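Local structure of BIFUNCTIONAL PROTEIN Proline utilization A (PutA) (Corynebacterium freiburgense, 5UX5) at residues A310-W315 and V882-F887; E465-S470 and Y567-N572; R526-L531 and F563-A568. The protein probably catalyses the two-step oxidation of proline to glutamate, pairing an FAD-dependent proline dehydrogenase with an NAD-dependent aldehyde dehydrogenase in one polypeptide. All coordinates share one frame; numbering follows the deposited sequence.

Overall arrangement
The three contacts gather about helix 550-574 of the aldehyde dehydrogenase region. Along the chain, contacts 2 and 3 both fall within the span that contact 1 closes between residues 310-315, at the end of helix 303-313 in the proline dehydrogenase barrel, and residues 882-887. Contacts 2 and 3 have centres 7 Å apart and share Tyr567 and Ala568; the centre of contact 1 lies 12 Å from that of contact 2 and 16 Å from that of contact 3. Contact 1 joins the two catalytic regions directly, while contacts 2 and 3 continue the packing around helix 550-574, against loop 465-470 and helix 517-533.

Contact 1: A310-W315 and V882-F887; sequences AELHGW and VQRQPF
Leu312, in the last turn of helix 303-313, and Arg884, in the loop between strands 870-873 and 890-891, bring their CA atoms no closer than 10.4 Å, and a single long side chain spans the distance. The helix stops at His313; Gly314 turns out of it with positive phi, and Trp315 N comes back to Ala310 O, a six-to-one bond, 3.0 Å long, that wraps the helix end. Arg884 leaves its backbone toward this end. Its CG sits anti to the carbonyl carbon (chi1 -79°), and from CG to NE the chain runs extended, delivering the guanidinium end-on to the Leu312 carbonyl. Both terminal nitrogens bind the same oxygen. NH2 reaches Leu312 O at 2.7 Å with an N-H...O angle of 153°, approaching from above the carbonyl plane, whereas NH1, 3.0 Å from Leu312 O and more bent at 137°, lies in that plane on a lone pair. The oxygen itself stays in the guanidinium plane, so the group meets it with an edge. Beside this grip, Leu312 CD2 lies 4.3 Å from Arg884 NH1. The neighbouring Glu311 turns its carboxylate elsewhere, to the backbone nitrogens of Arg963 and Cys964, so that the barrel helix also holds the chain leading into strand 965-980. The Gln885-Pro886-Phe887 run opens the Gln-Pro-Phe-Gly-Gly sequence familiar from aldehyde dehydrogenases. Helix 303-313 belongs to the proline dehydrogenase barrel and 882-887 to the aldehyde dehydrogenase region, so the contact joins the two. A buried arginine placed at a helix C-terminus probably gains from the partial negative charge of that end, and two bonds to one carbonyl fix the rotation of its guanidinium.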
ATOM      1  N   ALA A 310       8.341   3.817   5.849  1.00 30.05           N
ATOM      2  CA  ALA A 310       9.044   4.847   5.095  1.00 32.01           C
ATOM      3  C   ALA A 310       9.467   4.349   3.715  1.00 31.38           C
ATOM      4  O   ALA A 310       9.173   4.992   2.696  1.00 32.75           O
ATOM      5  CB  ALA A 310      10.261   5.341   5.885  1.00 21.41           C
ATOM      6  N   GLU A 311      10.163   3.208   3.653  1.00 21.32           N
ATOM      7  CA  GLU A 311      10.689   2.776   2.360  1.00 21.99           C
ATOM      8  C   GLU A 311       9.558   2.522   1.354  1.00 26.14           C
ATOM      9  O   GLU A 311       9.690   2.858   0.172  1.00 33.63           O
ATOM     10  CB  GLU A 311      11.569   1.526   2.517  1.00 20.84           C
ATOM     11  CG  GLU A 311      12.178   1.053   1.170  1.00 24.24           C
ATOM     12  CD  GLU A 311      13.005  -0.209   1.294  1.00 36.83           C
ATOM     13  OE1 GLU A 311      14.032  -0.324   0.586  1.00 36.93           O
ATOM     14  OE2 GLU A 311      12.627  -1.092   2.097  1.00 43.31           O
ATOM     15  N   LEU A 312       8.413   2.007   1.814  1.00 20.22           N
ATOM     16  CA  LEU A 312       7.285   1.770   0.917  1.00 30.30           C
ATOM     17  C   LEU A 312       6.761   3.063   0.301  1.00 34.62           C
ATOM     18  O   LEU A 312       6.351   3.075  -0.864  1.00 44.64           O
ATOM     19  CB  LEU A 312       6.144   1.069   1.659  1.00 29.25           C
ATOM     20  CG  LEU A 312       6.322  -0.432   1.945  1.00 34.79           C
ATOM     21  CD1 LEU A 312       5.174  -1.004   2.748  1.00 20.55           C
ATOM     22  CD2 LEU A 312       6.578  -1.266   0.654  1.00 30.18           C
ATOM     23  N   HIS A 313       6.694   4.138   1.080  1.00 27.98           N
ATOM     24  CA  HIS A 313       6.078   5.389   0.646  1.00 30.86           C
ATOM     25  C   HIS A 313       7.053   6.400   0.089  1.00 28.35           C
ATOM     26  O   HIS A 313       6.616   7.467  -0.346  1.00 36.92           O
ATOM     27  CB  HIS A 313       5.336   6.055   1.808  1.00 36.12           C
ATOM     28  CG  HIS A 313       4.095   5.347   2.201  1.00 34.22           C
ATOM     29  ND1 HIS A 313       4.103   4.220   2.992  1.00 37.79           N
ATOM     30  CD2 HIS A 313       2.798   5.605   1.911  1.00 30.79           C
ATOM     31  CE1 HIS A 313       2.861   3.804   3.157  1.00 36.20           C
ATOM     32  NE2 HIS A 313       2.050   4.635   2.522  1.00 29.89           N
ATOM     33  N   GLY A 314       8.346   6.136   0.168  1.00 20.34           N
ATOM     34  CA  GLY A 314       9.314   7.127  -0.223  1.00 26.04           C
ATOM     35  C   GLY A 314       9.474   8.237   0.779  1.00 26.05           C
ATOM     36  O   GLY A 314       9.671   9.390   0.388  1.00 33.81           O
ATOM     37  N   TRP A 315       9.392   7.918   2.060  1.00 24.91           N
ATOM     38  CA  TRP A 315       9.522   8.887   3.131  1.00 26.03           C
ATOM     39  C   TRP A 315      10.761   8.568   3.939  1.00 28.88           C
ATOM     40  O   TRP A 315      11.264   7.443   3.894  1.00 33.95           O
ATOM     41  CB  TRP A 315       8.316   8.845   4.067  1.00 27.55           C
ATOM     42  CG  TRP A 315       7.012   9.200   3.474  1.00 27.80           C
ATOM     43  CD1 TRP A 315       6.789  10.053   2.435  1.00 27.75           C
ATOM     44  CD2 TRP A 315       5.720   8.736   3.906  1.00 21.44           C
ATOM     45  NE1 TRP A 315       5.435  10.147   2.196  1.00 24.43           N
ATOM     46  CE2 TRP A 315       4.764   9.353   3.092  1.00 21.54           C
ATOM     47  CE3 TRP A 315       5.286   7.873   4.916  1.00 21.40           C
ATOM     48  CZ2 TRP A 315       3.399   9.104   3.232  1.00 30.63           C
ATOM     49  CZ3 TRP A 315       3.940   7.626   5.043  1.00 21.47           C
ATOM     50  CH2 TRP A 315       3.012   8.234   4.211  1.00 21.59           C
ATOM     51  N   VAL A 882       3.809   2.250 -10.299  1.00 26.17           N
ATOM     52  CA  VAL A 882       4.554   2.340 -11.546  1.00 19.03           C
ATOM     53  C   VAL A 882       5.952   1.780 -11.362  1.00 22.91           C
ATOM     54  O   VAL A 882       6.616   2.044 -10.361  1.00 28.59           O
ATOM     55  CB  VAL A 882       4.635   3.790 -12.038  1.00 19.17           C
ATOM     56  CG1 VAL A 882       5.639   3.883 -13.162  1.00 36.82           C
ATOM     57  CG2 VAL A 882       3.287   4.271 -12.489  1.00 19.38           C
ATOM     58  N   GLN A 883       6.357   0.927 -12.289  1.00 18.92           N
ATOM     59  CA  GLN A 883       7.670   0.302 -12.337  1.00 27.94           C
ATOM     60  C   GLN A 883       7.913  -0.711 -11.224  1.00 34.55           C
ATOM     61  O   GLN A 883       8.605  -1.706 -11.451  1.00 36.61           O
ATOM     62  CB  GLN A 883       8.761   1.358 -12.348  1.00 24.28           C
ATOM     63  CG  GLN A 883      10.079   0.747 -12.651  1.00 35.67           C
ATOM     64  CD  GLN A 883      11.221   1.679 -12.344  1.00 47.56           C
ATOM     65  OE1 GLN A 883      12.130   1.839 -13.163  1.00 49.83           O
ATOM     66  NE2 GLN A 883      11.181   2.310 -11.164  1.00 45.24           N
ATOM     67  N   ARG A 884       7.369  -0.479 -10.022  1.00 41.24           N
ATOM     68  CA  ARG A 884       7.435  -1.499  -8.975  1.00 29.97           C
ATOM     69  C   ARG A 884       6.606  -2.711  -9.359  1.00 26.79           C
ATOM     70  O   ARG A 884       7.075  -3.847  -9.272  1.00 28.08           O
ATOM     71  CB  ARG A 884       6.940  -0.948  -7.645  1.00 32.89           C
ATOM     72  CG  ARG A 884       7.896  -0.098  -6.862  1.00 36.76           C
ATOM     73  CD  ARG A 884       7.372   0.062  -5.449  1.00 33.89           C
ATOM     74  NE  ARG A 884       7.877   1.250  -4.775  1.00 38.41           N
ATOM     75  CZ  ARG A 884       7.399   1.687  -3.611  1.00 29.51           C
ATOM     76  NH1 ARG A 884       6.418   1.037  -3.022  1.00 28.47           N
ATOM     77  NH2 ARG A 884       7.887   2.775  -3.047  1.00 24.99           N
ATOM     78  N   GLN A 885       5.336  -2.485  -9.695  1.00 33.35           N
ATOM     79  CA  GLN A 885       4.406  -3.527 -10.142  1.00 34.68           C
ATOM     80  C   GLN A 885       3.777  -3.015 -11.429  1.00 35.61           C
ATOM     81  O   GLN A 885       2.721  -2.366 -11.404  1.00 40.84           O
ATOM     82  CB  GLN A 885       3.342  -3.839  -9.087  1.00 32.02           C
ATOM     83  CG  GLN A 885       3.911  -4.238  -7.732  1.00 31.23           C
ATOM     84  CD  GLN A 885       3.994  -3.052  -6.786  1.00 32.42           C
ATOM     85  OE1 GLN A 885       3.277  -2.057  -6.969  1.00 32.06           O
ATOM     86  NE2 GLN A 885       4.893  -3.132  -5.792  1.00 26.97           N
ATOM     87  N   PRO A 886       4.445  -3.207 -12.562  1.00 34.69           N
ATOM     88  CA  PRO A 886       3.803  -2.931 -13.850  1.00 34.66           C
ATOM     89  C   PRO A 886       2.483  -3.682 -13.939  1.00 32.58           C
ATOM     90  O   PRO A 886       2.380  -4.839 -13.527  1.00 32.92           O
ATOM     91  CB  PRO A 886       4.821  -3.449 -14.858  1.00 34.42           C
ATOM     92  CG  PRO A 886       6.126  -3.418 -14.111  1.00 26.48           C
ATOM     93  CD  PRO A 886       5.820  -3.706 -12.714  1.00 25.11           C
ATOM     94  N   PHE A 887       1.461  -3.026 -14.467  1.00 25.64           N
ATOM     95  CA  PHE A 887       0.100  -3.518 -14.299  1.00 25.09           C
ATOM     96  C   PHE A 887      -0.501  -3.963 -15.639  1.00 36.11           C
ATOM     97  O   PHE A 887      -0.401  -3.242 -16.645  1.00 37.48           O
ATOM     98  CB  PHE A 887      -0.762  -2.440 -13.642  1.00 20.17           C
ATOM     99  CG  PHE A 887      -2.117  -2.927 -13.208  1.00 27.08           C
ATOM    100  CD1 PHE A 887      -2.261  -3.624 -12.030  1.00 27.32           C
ATOM    101  CD2 PHE A 887      -3.242  -2.709 -14.000  1.00 23.25           C
ATOM    102  CE1 PHE A 887      -3.509  -4.089 -11.623  1.00 36.06           C
ATOM    103  CE2 PHE A 887      -4.482  -3.167 -13.612  1.00 21.80           C
ATOM    104  CZ  PHE A 887      -4.620  -3.858 -12.415  1.00 36.86           C
TER

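Contact 2: E465-S470 and Y567-N572; sequences ETFNAS and YARCAN
Arg569 reaches out from helix 550-574 to bring one terminal nitrogen of its guanidinium over the ring of Phe467, in the loop that joins helices 438-450 and 477-484. Its CB already points toward that loop, and CG carries the chain outward to CD, the first atom to touch, 4.0 Å from Phe467 CE1. Rotation about CG-CD bends the chain here (chi3 30°), bringing the head over the ring. There NH1 stands above one face, displaced toward the rim, at 3.9 Å from both Phe467 CD1 and Phe467 CE1. The result is an off-centre cation-pi interaction: Arg569 CZ is 4.8 Å from the centroid of the Phe467 ring and 26° from its normal. Ring and guanidinium planes are 42° apart, so the groups are neither stacked flat nor set at right angles. In fold terms the pair lies at the surface, where the loop between the two helices meets helix 550-574 of the aldehyde dehydrogenase region. The other terminal nitrogen, NH2, donates to Gln883 OE1, which probably restrains the head against rotation while NH1 serves the ring. Phe467 comes from the opposite direction, its ring also resting on Tyr566. Within the loop Thr466 OG1 donates to Asn468 O at 2.7 Å, a bond that probably helps to hold its shape, while Asn468 ND2 binds both Asp562 OD2 on the helix and Val882 O.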
ATOM      1  N   GLU A 465      14.953  11.936  -2.082  1.00 44.36           N
ATOM      2  CA  GLU A 465      14.829  11.814  -3.533  1.00 42.39           C
ATOM      3  C   GLU A 465      14.576  10.358  -3.888  1.00 30.01           C
ATOM      4  O   GLU A 465      15.325   9.466  -3.481  1.00 32.06           O
ATOM      5  CB  GLU A 465      16.073  12.350  -4.242  1.00 56.89           C
ATOM      6  CG  GLU A 465      15.786  13.472  -5.261  1.00 67.05           C
ATOM      7  CD  GLU A 465      15.759  14.871  -4.637  1.00 76.11           C
ATOM      8  OE1 GLU A 465      16.039  15.850  -5.372  1.00 81.01           O
ATOM      9  OE2 GLU A 465      15.470  14.999  -3.421  1.00 74.11           O
ATOM     10  N   THR A 466      13.471  10.116  -4.578  1.00 23.88           N
ATOM     11  CA  THR A 466      13.070   8.785  -5.003  1.00 26.78           C
ATOM     12  C   THR A 466      12.614   8.900  -6.442  1.00 34.21           C
ATOM     13  O   THR A 466      12.288   9.992  -6.907  1.00 39.24           O
ATOM     14  CB  THR A 466      11.899   8.239  -4.173  1.00 28.87           C
ATOM     15  OG1 THR A 466      10.791   9.144  -4.287  1.00 31.19           O
ATOM     16  CG2 THR A 466      12.258   8.117  -2.720  1.00 21.16           C
ATOM     17  N   PHE A 467      12.565   7.775  -7.154  1.00 33.08           N
ATOM     18  CA  PHE A 467      11.982   7.843  -8.491  1.00 28.82           C
ATOM     19  C   PHE A 467      10.454   7.979  -8.442  1.00 33.66           C
ATOM     20  O   PHE A 467       9.881   8.865  -9.092  1.00 25.56           O
ATOM     21  CB  PHE A 467      12.342   6.632  -9.330  1.00 25.48           C
ATOM     22  CG  PHE A 467      11.589   6.610 -10.609  1.00 33.85           C
ATOM     23  CD1 PHE A 467      11.991   7.420 -11.662  1.00 38.21           C
ATOM     24  CD2 PHE A 467      10.421   5.877 -10.732  1.00 36.69           C
ATOM     25  CE1 PHE A 467      11.285   7.454 -12.827  1.00 42.32           C
ATOM     26  CE2 PHE A 467       9.699   5.907 -11.901  1.00 45.16           C
ATOM     27  CZ  PHE A 467      10.134   6.698 -12.953  1.00 51.04           C
ATOM     28  N   ASN A 468       9.766   7.065  -7.752  1.00 32.75           N
ATOM     29  CA  ASN A 468       8.315   7.182  -7.608  1.00 22.38           C
ATOM     30  C   ASN A 468       7.954   8.396  -6.774  1.00 23.85           C
ATOM     31  O   ASN A 468       8.587   8.662  -5.750  1.00 33.23           O
ATOM     32  CB  ASN A 468       7.733   5.932  -6.977  1.00 23.87           C
ATOM     33  CG  ASN A 468       7.867   4.740  -7.866  1.00 32.86           C
ATOM     34  OD1 ASN A 468       8.794   3.926  -7.721  1.00 42.34           O
ATOM     35  ND2 ASN A 468       6.968   4.650  -8.851  1.00 24.31           N
ATOM     36  N   ALA A 469       6.969   9.161  -7.242  1.00 20.94           N
ATOM     37  CA  ALA A 469       6.462  10.301  -6.479  1.00 22.76           C
ATOM     38  C   ALA A 469       5.886   9.851  -5.138  1.00 29.65           C
ATOM     39  O   ALA A 469       5.162   8.850  -5.064  1.00 31.35           O
ATOM     40  CB  ALA A 469       5.385  11.024  -7.291  1.00 22.74           C
ATOM     41  N   SER A 470       6.192  10.590  -4.063  1.00 28.86           N
ATOM     42  CA  SER A 470       5.750  10.141  -2.739  1.00 30.87           C
ATOM     43  C   SER A 470       4.362  10.675  -2.411  1.00 30.60           C
ATOM     44  O   SER A 470       4.012  11.808  -2.750  1.00 29.79           O
ATOM     45  CB  SER A 470       6.722  10.558  -1.629  1.00 35.50           C
ATOM     46  OG  SER A 470       6.962  11.945  -1.632  1.00 48.25           O
ATOM     47  N   TYR A 567       7.327   7.117 -18.383  1.00 31.49           N
ATOM     48  CA  TYR A 567       7.241   7.020 -19.840  1.00 31.74           C
ATOM     49  C   TYR A 567       8.195   7.990 -20.510  1.00 33.74           C
ATOM     50  O   TYR A 567       8.618   7.743 -21.645  1.00 30.52           O
ATOM     51  CB  TYR A 567       5.807   7.227 -20.349  1.00 28.64           C
ATOM     52  CG  TYR A 567       4.819   6.131 -19.923  1.00 29.16           C
ATOM     53  CD1 TYR A 567       5.225   4.807 -19.772  1.00 22.15           C
ATOM     54  CD2 TYR A 567       3.487   6.432 -19.652  1.00 30.73           C
ATOM     55  CE1 TYR A 567       4.323   3.816 -19.365  1.00 19.59           C
ATOM     56  CE2 TYR A 567       2.577   5.438 -19.256  1.00 31.74           C
ATOM     57  CZ  TYR A 567       3.004   4.130 -19.113  1.00 28.65           C
ATOM     58  OH  TYR A 567       2.113   3.142 -18.709  1.00 30.52           O
ATOM     59  N   ALA A 568       8.561   9.080 -19.828  1.00 36.10           N
ATOM     60  CA  ALA A 568       9.643   9.931 -20.328  1.00 33.49           C
ATOM     61  C   ALA A 568      10.956   9.156 -20.437  1.00 37.60           C
ATOM     62  O   ALA A 568      11.624   9.190 -21.476  1.00 43.09           O
ATOM     63  CB  ALA A 568       9.811  11.152 -19.436  1.00 36.02           C
ATOM     64  N   ARG A 569      11.343   8.448 -19.370  1.00 39.20           N
ATOM     65  CA  ARG A 569      12.536   7.609 -19.427  1.00 33.46           C
ATOM     66  C   ARG A 569      12.410   6.557 -20.518  1.00 35.49           C
ATOM     67  O   ARG A 569      13.375   6.298 -21.243  1.00 40.96           O
ATOM     68  CB  ARG A 569      12.797   6.925 -18.078  1.00 30.12           C
ATOM     69  CG  ARG A 569      13.836   7.590 -17.175  1.00 46.23           C
ATOM     70  CD  ARG A 569      13.927   6.852 -15.813  1.00 68.27           C
ATOM     71  NE  ARG A 569      13.605   5.417 -15.932  1.00 78.33           N
ATOM     72  CZ  ARG A 569      13.692   4.512 -14.950  1.00 70.71           C
ATOM     73  NH1 ARG A 569      14.101   4.855 -13.725  1.00 59.48           N
ATOM     74  NH2 ARG A 569      13.365   3.245 -15.209  1.00 67.61           N
ATOM     75  N   CYS A 570      11.228   5.946 -20.658  1.00 38.42           N
ATOM     76  CA  CYS A 570      11.044   4.914 -21.680  1.00 38.14           C
ATOM     77  C   CYS A 570      11.240   5.477 -23.074  1.00 41.24           C
ATOM     78  O   CYS A 570      11.765   4.800 -23.961  1.00 48.17           O
ATOM     79  CB  CYS A 570       9.660   4.294 -21.577  1.00 31.48           C
ATOM     80  SG  CYS A 570       9.524   3.153 -20.285  1.00 51.35           S
ATOM     81  N   ALA A 571      10.783   6.704 -23.292  1.00 29.96           N
ATOM     82  CA  ALA A 571      10.898   7.298 -24.608  1.00 21.63           C
ATOM     83  C   ALA A 571      12.359   7.405 -25.019  1.00 37.48           C
ATOM     84  O   ALA A 571      12.723   7.101 -26.167  1.00 44.59           O
ATOM     85  CB  ALA A 571      10.212   8.662 -24.614  1.00 22.02           C
ATOM     86  N   ASN A 572      13.223   7.804 -24.091  1.00 33.92           N
ATOM     87  CA  ASN A 572      14.652   7.760 -24.382  1.00 35.34           C
ATOM     88  C   ASN A 572      15.131   6.338 -24.654  1.00 31.81           C
ATOM     89  O   ASN A 572      15.955   6.118 -25.543  1.00 32.82           O
ATOM     90  CB  ASN A 572      15.435   8.442 -23.267  1.00 30.86           C
ATOM     91  CG  ASN A 572      15.355   9.946 -23.387  1.00 34.72           C
ATOM     92  OD1 ASN A 572      14.692  10.620 -22.614  1.00 34.93           O
ATOM     93  ND2 ASN A 572      16.016  10.477 -24.407  1.00 42.77           N
TER

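Contact 3: R526-L531 and F563-A568; sequences RAADEL and FARYYA
Ala528 and Ala564 are the nearest CA pair, 5.7 Å apart, between segments 526-531 and 563-568, which lie on helices 517-533 and 550-574. The two segments form an antiparallel helix pair of the aldehyde dehydrogenase fold, their axes 8.7 Å apart and their directions 168° from each other. Small residues permit this closeness: each alanine points its methyl at the opposing helix, and Ala528 CB meets Ala564 CB at 3.8 Å. Phe606 of helix 599-611 touches Ala564 as well, adding a third helix to the packing. Next to the alanines, Arg565 doubles as apolar and ionic partner. Its CG lies 3.8 Å from Ala528 CB, and the chain, bent at chi3 (-140°), carries the guanidinium on alongside Ala528, so that one face lies against the same methyl, whose carbon is 3.5 Å from the guanidinium plane and displaced toward the rim of the group. The edge is thereby left to Asp529, one residue on, which crosses Arg565 at about a right angle. Their salt bridge closes the more exposed margin of the helix pair, and Gln525 OE1, one turn before Asp529 on the same helix, adds a weak bond to NH2. The bridge rests on one oxygen: Arg565 NH2 donates to Asp529 OD1 at 3.2 Å with an N-H...O angle of 157°, in the guanidinium plane but from above that of the carboxylate.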
ATOM      1  N   ARG A 526       7.869  18.281 -17.182  1.00 32.25           N
ATOM      2  CA  ARG A 526       7.163  19.464 -16.728  1.00 31.67           C
ATOM      3  C   ARG A 526       5.720  19.125 -16.366  1.00 39.95           C
ATOM      4  O   ARG A 526       5.164  19.670 -15.398  1.00 35.43           O
ATOM      5  CB  ARG A 526       7.217  20.521 -17.827  1.00 29.74           C
ATOM      6  CG  ARG A 526       7.674  21.858 -17.333  1.00 52.89           C
ATOM      7  CD  ARG A 526       8.492  22.534 -18.390  1.00 62.61           C
ATOM      8  NE  ARG A 526       7.635  23.050 -19.442  1.00 70.70           N
ATOM      9  CZ  ARG A 526       7.909  22.931 -20.732  1.00 75.33           C
ATOM     10  NH1 ARG A 526       9.016  22.295 -21.116  1.00 70.98           N
ATOM     11  NH2 ARG A 526       7.072  23.434 -21.630  1.00 76.49           N
ATOM     12  N   ALA A 527       5.097  18.222 -17.136  1.00 38.91           N
ATOM     13  CA  ALA A 527       3.740  17.792 -16.828  1.00 29.76           C
ATOM     14  C   ALA A 527       3.679  17.133 -15.464  1.00 30.89           C
ATOM     15  O   ALA A 527       2.707  17.304 -14.723  1.00 33.19           O
ATOM     16  CB  ALA A 527       3.229  16.847 -17.911  1.00 25.52           C
ATOM     17  N   ALA A 528       4.715  16.377 -15.108  1.00 32.04           N
ATOM     18  CA  ALA A 528       4.722  15.759 -13.794  1.00 31.12           C
ATOM     19  C   ALA A 528       4.911  16.810 -12.694  1.00 38.33           C
ATOM     20  O   ALA A 528       4.262  16.740 -11.644  1.00 44.19           O
ATOM     21  CB  ALA A 528       5.791  14.667 -13.747  1.00 23.90           C
ATOM     22  N   ASP A 529       5.761  17.813 -12.926  1.00 35.41           N
ATOM     23  CA  ASP A 529       5.904  18.892 -11.949  1.00 30.77           C
ATOM     24  C   ASP A 529       4.583  19.618 -11.734  1.00 43.54           C
ATOM     25  O   ASP A 529       4.207  19.907 -10.590  1.00 40.28           O
ATOM     26  CB  ASP A 529       6.974  19.892 -12.396  1.00 27.19           C
ATOM     27  CG  ASP A 529       8.392  19.349 -12.278  1.00 43.75           C
ATOM     28  OD1 ASP A 529       8.576  18.235 -11.736  1.00 49.09           O
ATOM     29  OD2 ASP A 529       9.328  20.046 -12.729  1.00 44.48           O
ATOM     30  N   GLU A 530       3.861  19.914 -12.832  1.00 47.73           N
ATOM     31  CA  GLU A 530       2.606  20.663 -12.743  1.00 43.33           C
ATOM     32  C   GLU A 530       1.480  19.829 -12.150  1.00 42.86           C
ATOM     33  O   GLU A 530       0.617  20.363 -11.444  1.00 51.39           O
ATOM     34  CB  GLU A 530       2.175  21.175 -14.115  1.00 42.17           C
ATOM     35  CG  GLU A 530       3.054  22.254 -14.713  1.00 39.05           C
ATOM     36  CD  GLU A 530       2.991  23.534 -13.928  1.00 51.56           C
ATOM     37  OE1 GLU A 530       2.132  23.652 -13.022  1.00 52.64           O
ATOM     38  OE2 GLU A 530       3.815  24.430 -14.213  1.00 59.69           O
ATOM     39  N   LEU A 531       1.463  18.528 -12.408  1.00 40.10           N
ATOM     40  CA  LEU A 531       0.471  17.700 -11.737  1.00 42.83           C
ATOM     41  C   LEU A 531       0.644  17.787 -10.233  1.00 39.30           C
ATOM     42  O   LEU A 531      -0.339  17.939  -9.501  1.00 44.25           O
ATOM     43  CB  LEU A 531       0.564  16.247 -12.214  1.00 36.78           C
ATOM     44  CG  LEU A 531      -0.037  15.984 -13.583  1.00 31.92           C
ATOM     45  CD1 LEU A 531       0.280  14.577 -14.010  1.00 38.76           C
ATOM     46  CD2 LEU A 531      -1.519  16.173 -13.495  1.00 27.72           C
ATOM     47  N   PHE A 563       3.547   8.096 -14.105  1.00 24.79           N
ATOM     48  CA  PHE A 563       3.449   7.748 -15.523  1.00 23.81           C
ATOM     49  C   PHE A 563       4.223   8.745 -16.385  1.00 32.52           C
ATOM     50  O   PHE A 563       4.909   8.350 -17.334  1.00 38.52           O
ATOM     51  CB  PHE A 563       1.998   7.656 -15.985  1.00 20.55           C
ATOM     52  CG  PHE A 563       1.307   6.373 -15.597  1.00 21.19           C
ATOM     53  CD1 PHE A 563       1.939   5.149 -15.731  1.00 23.57           C
ATOM     54  CD2 PHE A 563       0.003   6.398 -15.075  1.00 20.57           C
ATOM     55  CE1 PHE A 563       1.274   3.945 -15.356  1.00 26.72           C
ATOM     56  CE2 PHE A 563      -0.657   5.219 -14.684  1.00 22.14           C
ATOM     57  CZ  PHE A 563      -0.029   3.991 -14.815  1.00 20.75           C
ATOM     58  N   ALA A 564       4.114  10.041 -16.089  1.00 29.46           N
ATOM     59  CA  ALA A 564       4.818  11.035 -16.893  1.00 27.00           C
ATOM     60  C   ALA A 564       6.328  10.834 -16.822  1.00 27.60           C
ATOM     61  O   ALA A 564       7.011  10.857 -17.847  1.00 37.63           O
ATOM     62  CB  ALA A 564       4.441  12.444 -16.450  1.00 22.37           C
ATOM     63  N   ARG A 565       6.869  10.622 -15.622  1.00 32.77           N
ATOM     64  CA  ARG A 565       8.318  10.463 -15.488  1.00 31.54           C
ATOM     65  C   ARG A 565       8.794   9.124 -16.041  1.00 29.04           C
ATOM     66  O   ARG A 565       9.791   9.069 -16.770  1.00 29.87           O
ATOM     67  CB  ARG A 565       8.731  10.609 -14.023  1.00 25.22           C
ATOM     68  CG  ARG A 565       8.558  12.016 -13.503  1.00 21.95           C
ATOM     69  CD  ARG A 565       9.530  12.343 -12.372  1.00 24.15           C
ATOM     70  NE  ARG A 565       8.829  13.129 -11.360  1.00 40.04           N
ATOM     71  CZ  ARG A 565       8.607  14.434 -11.439  1.00 45.92           C
ATOM     72  NH1 ARG A 565       7.913  15.026 -10.476  1.00 38.73           N
ATOM     73  NH2 ARG A 565       9.089  15.141 -12.470  1.00 51.27           N
ATOM     74  N   TYR A 566       8.071   8.047 -15.748  1.00 20.36           N
ATOM     75  CA  TYR A 566       8.462   6.731 -16.237  1.00 28.27           C
ATOM     76  C   TYR A 566       8.432   6.678 -17.764  1.00 33.86           C
ATOM     77  O   TYR A 566       9.395   6.230 -18.392  1.00 29.36           O
ATOM     78  CB  TYR A 566       7.552   5.660 -15.653  1.00 22.73           C
ATOM     79  CG  TYR A 566       7.981   4.267 -16.017  1.00 19.40           C
ATOM     80  CD1 TYR A 566       9.137   3.750 -15.492  1.00 22.35           C
ATOM     81  CD2 TYR A 566       7.232   3.459 -16.877  1.00 24.29           C
ATOM     82  CE1 TYR A 566       9.565   2.481 -15.792  1.00 34.68           C
ATOM     83  CE2 TYR A 566       7.660   2.144 -17.187  1.00 19.18           C
ATOM     84  CZ  TYR A 566       8.833   1.672 -16.640  1.00 35.92           C
ATOM     85  OH  TYR A 566       9.326   0.407 -16.891  1.00 34.26           O
ATOM     86  N   TYR A 567       7.327   7.117 -18.383  1.00 31.49           N
ATOM     87  CA  TYR A 567       7.241   7.020 -19.840  1.00 31.74           C
ATOM     88  C   TYR A 567       8.195   7.990 -20.510  1.00 33.74           C
ATOM     89  O   TYR A 567       8.618   7.743 -21.645  1.00 30.52           O
ATOM     90  CB  TYR A 567       5.807   7.227 -20.349  1.00 28.64           C
ATOM     91  CG  TYR A 567       4.819   6.131 -19.923  1.00 29.16           C
ATOM     92  CD1 TYR A 567       5.225   4.807 -19.772  1.00 22.15           C
ATOM     93  CD2 TYR A 567       3.487   6.432 -19.652  1.00 30.73           C
ATOM     94  CE1 TYR A 567       4.323   3.816 -19.365  1.00 19.59           C
ATOM     95  CE2 TYR A 567       2.577   5.438 -19.256  1.00 31.74           C
ATOM     96  CZ  TYR A 567       3.004   4.130 -19.113  1.00 28.65           C
ATOM     97  OH  TYR A 567       2.113   3.142 -18.709  1.00 30.52           O
ATOM     98  N   ALA A 568       8.561   9.080 -19.828  1.00 36.10           N
ATOM     99  CA  ALA A 568       9.643   9.931 -20.328  1.00 33.49           C
ATOM    100  C   ALA A 568      10.956   9.156 -20.437  1.00 37.60           C
ATOM    101  O   ALA A 568      11.624   9.190 -21.476  1.00 43.09           O
ATOM    102  CB  ALA A 568       9.811  11.152 -19.436  1.00 36.02           C
TER